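Local coordinates for metallopeptidase containing co-catalytic metalloactive site (Shewanella denitrificans OS217, PDB 3B2Y), which probably acts as a zinc-dependent metallocarboxypeptidase of the M14 family, hydrolysing peptide or related bonds at a metal site that holds nickel in this crystal, at residues A[164-169]-A[237-242]. Residues are numbered along the deposited sequence; the frame is centred on the assembly and turned at random.
Sequences DGILTC and SGAKLA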
ATOM      1  N   ASP A 164     -14.133   5.193   4.028  1.00 29.94           N
ATOM      2  CA  ASP A 164     -14.423   4.031   4.879  1.00 28.33           C
ATOM      3  C   ASP A 164     -13.216   3.202   5.265  1.00 30.75           C
ATOM      4  O   ASP A 164     -13.272   2.322   6.136  1.00 33.62           O
ATOM      5  CB  ASP A 164     -15.544   3.260   4.225  1.00 29.82           C
ATOM      6  CG  ASP A 164     -16.770   4.130   4.060  1.00 36.22           C
ATOM      7  OD1 ASP A 164     -17.334   4.581   5.120  1.00 40.88           O
ATOM      8  OD2 ASP A 164     -17.144   4.472   2.897  1.00 38.23           O
ATOM      9  N   GLY A 165     -12.092   3.486   4.669  1.00 28.67           N
ATOM     10  CA  GLY A 165     -10.856   2.835   5.068  1.00 27.13           C
ATOM     11  C   GLY A 165      -9.748   2.994   4.056  1.00 25.34           C
ATOM     12  O   GLY A 165      -9.996   3.174   2.865  1.00 26.69           O
ATOM     13  N   ILE A 166      -8.509   3.061   4.538  0.50 26.01           N
ATOM     14  CA  ILE A 166      -7.292   3.045   3.691  0.50 26.22           C
ATOM     15  C   ILE A 166      -6.247   2.055   4.223  0.50 26.61           C
ATOM     16  O   ILE A 166      -5.888   2.099   5.411  0.50 25.79           O
ATOM     17  CB  ILE A 166      -6.679   4.495   3.435  0.50 26.69           C
ATOM     18  CG1 ILE A 166      -5.234   4.463   2.918  0.50 30.39           C
ATOM     19  CG2 ILE A 166      -6.757   5.427   4.682  0.50 26.16           C
ATOM     20  CD1 ILE A 166      -5.089   3.703   1.661  0.50 27.85           C
ATOM     21  N   LEU A 167      -5.711   1.209   3.309  1.00 26.79           N
ATOM     22  CA  LEU A 167      -4.600   0.318   3.612  1.00 27.66           C
ATOM     23  C   LEU A 167      -3.480   0.654   2.642  1.00 28.13           C
ATOM     24  O   LEU A 167      -3.688   0.770   1.461  1.00 31.64           O
ATOM     25  CB  LEU A 167      -4.990  -1.131   3.412  1.00 27.04           C
ATOM     26  CG  LEU A 167      -3.937  -2.239   3.511  1.00 29.36           C
ATOM     27  CD1 LEU A 167      -3.359  -2.351   4.910  1.00 30.51           C
ATOM     28  CD2 LEU A 167      -4.493  -3.607   3.056  1.00 31.40           C
ATOM     29  N   THR A 168      -2.315   0.906   3.213  0.50 29.48           N
ATOM     30  CA  THR A 168      -1.063   1.005   2.489  0.50 29.37           C
ATOM     31  C   THR A 168      -0.221  -0.232   2.794  0.50 29.59           C
ATOM     32  O   THR A 168      -0.130  -0.746   3.982  0.50 26.92           O
ATOM     33  CB  THR A 168      -0.249   2.277   2.865  0.50 33.63           C
ATOM     34  OG1 THR A 168       0.041   2.266   4.259  0.50 40.16           O
ATOM     35  CG2 THR A 168      -1.011   3.520   2.600  0.50 26.45           C
ATOM     36  N   CYS A 169       0.398  -0.726   1.731  1.00 31.70           N
ATOM     37  CA  CYS A 169       1.180  -1.942   1.820  1.00 31.83           C
ATOM     38  C   CYS A 169       2.628  -1.603   1.630  1.00 35.50           C
ATOM     39  O   CYS A 169       3.084  -1.388   0.491  1.00 33.45           O
ATOM     40  CB  CYS A 169       0.720  -2.905   0.734  1.00 36.27           C
ATOM     41  SG  CYS A 169      -0.947  -3.536   1.241  1.00 47.17           S
ATOM     42  N   SER A 237      -7.882  13.723   7.477  1.00 26.42           N
ATOM     43  CA  SER A 237      -8.824  14.225   6.464  1.00 27.26           C
ATOM     44  C   SER A 237     -10.183  13.515   6.563  1.00 32.48           C
ATOM     45  O   SER A 237     -11.102  13.838   5.805  1.00 34.96           O
ATOM     46  CB  SER A 237      -8.223  14.048   5.081  1.00 31.75           C
ATOM     47  OG  SER A 237      -7.036  14.852   4.944  1.00 32.46           O
ATOM     48  N   GLY A 238     -10.306  12.549   7.484  1.00 32.33           N
ATOM     49  CA  GLY A 238     -11.565  11.865   7.743  1.00 34.29           C
ATOM     50  C   GLY A 238     -11.689  10.356   7.501  1.00 33.64           C
ATOM     51  O   GLY A 238     -12.734   9.782   7.843  1.00 31.03           O
ATOM     52  N   ALA A 239     -10.683   9.680   6.944  1.00 29.33           N
ATOM     53  CA  ALA A 239     -10.795   8.204   6.827  1.00 34.57           C
ATOM     54  C   ALA A 239     -11.075   7.568   8.185  1.00 32.17           C
ATOM     55  O   ALA A 239     -10.344   7.807   9.127  1.00 31.82           O
ATOM     56  CB  ALA A 239      -9.544   7.596   6.258  1.00 34.88           C
ATOM     57  N   LYS A 240     -12.065   6.681   8.227  1.00 34.09           N
ATOM     58  CA  LYS A 240     -12.547   6.082   9.455  1.00 37.00           C
ATOM     59  C   LYS A 240     -11.570   5.079  10.079  1.00 34.59           C
ATOM     60  O   LYS A 240     -11.544   4.914  11.296  1.00 36.64           O
ATOM     61  CB  LYS A 240     -13.923   5.428   9.185  1.00 39.99           C
ATOM     62  CG  LYS A 240     -14.930   6.459   8.709  1.00 33.13           C
ATOM     63  CD  LYS A 240     -16.327   5.885   8.544  1.00 42.05           C
ATOM     64  CE  LYS A 240     -17.294   6.986   8.129  1.00 50.49           C
ATOM     65  NZ  LYS A 240     -18.680   6.488   8.087  1.00 54.82           N
ATOM     66  N   LEU A 241     -10.794   4.411   9.234  1.00 31.63           N
ATOM     67  CA  LEU A 241      -9.856   3.377   9.668  1.00 30.02           C
ATOM     68  C   LEU A 241      -8.677   3.415   8.643  1.00 24.57           C
ATOM     69  O   LEU A 241      -8.839   3.766   7.464  1.00 27.64           O
ATOM     70  CB  LEU A 241     -10.521   1.995   9.653  1.00 30.12           C
ATOM     71  CG  LEU A 241     -11.728   1.629  10.490  1.00 28.59           C
ATOM     72  CD1 LEU A 241     -12.341   0.282  10.060  1.00 32.76           C
ATOM     73  CD2 LEU A 241     -11.289   1.653  11.924  1.00 28.30           C
ATOM     74  N   ALA A 242      -7.473   3.221   9.162  1.00 26.95           N
ATOM     75  CA  ALA A 242      -6.313   3.121   8.312  1.00 29.49           C
ATOM     76  C   ALA A 242      -5.320   2.141   8.841  1.00 28.16           C
ATOM     77  O   ALA A 242      -5.146   1.981  10.045  1.00 27.68           O
ATOM     78  CB  ALA A 242      -5.628   4.534   8.045  1.00 27.17           C
TER
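Ile166 lays its CG2 methyl over two alanine methyls, 3.7 Å from Ala242 CB and 3.9 Å from Ala239 CB, in the conformer given here, one of two deposited. In that conformer CG1 is anti to the backbone N (chi1 163°), CG2 falls between the N and the carbonyl carbon, and the longer branch leads away from the alanines. The side chains of Ile166 and Ala242 project from the same face of the sheet, which helix 230-236 covers: Leu234 packs on Ile166 and Val235 on Ala242. In the backbone, Ile166 N donates to Leu241 O at 3.0 Å. The same oxygen also receives a CA-H...O contact from Gly165 CA at 3.3 Å, and a second such contact runs the other way, from Ala242 CA to Ile166 O at 3.1 Å. These are the opening links of a parallel pairing between strands 165-172 and 242-248, neighbours within the mixed sheet of the M14 peptidase domain; the next link joins Ile166 to Ala243. On its other edge, strand 165-172 pairs with strand 68-73. Segment 237-242 reaches this register through a turn: helix 230-236 ends in a Schellman motif in which Gly238 takes a positive phi, and Ala239 then directs its CB toward Ile166. At the start of the pairing, Asp164 and Lys240 run side by side in the same direction. The lysine is extended beyond CG and brings NZ to 3.8 Å from Asp164 OD1, a long salt bridge, and probably a weak one because the lysine is exposed to solvent, whereas Asp164 OD2 accepts a hydrogen bond from Ser68 N in the adjoining strand.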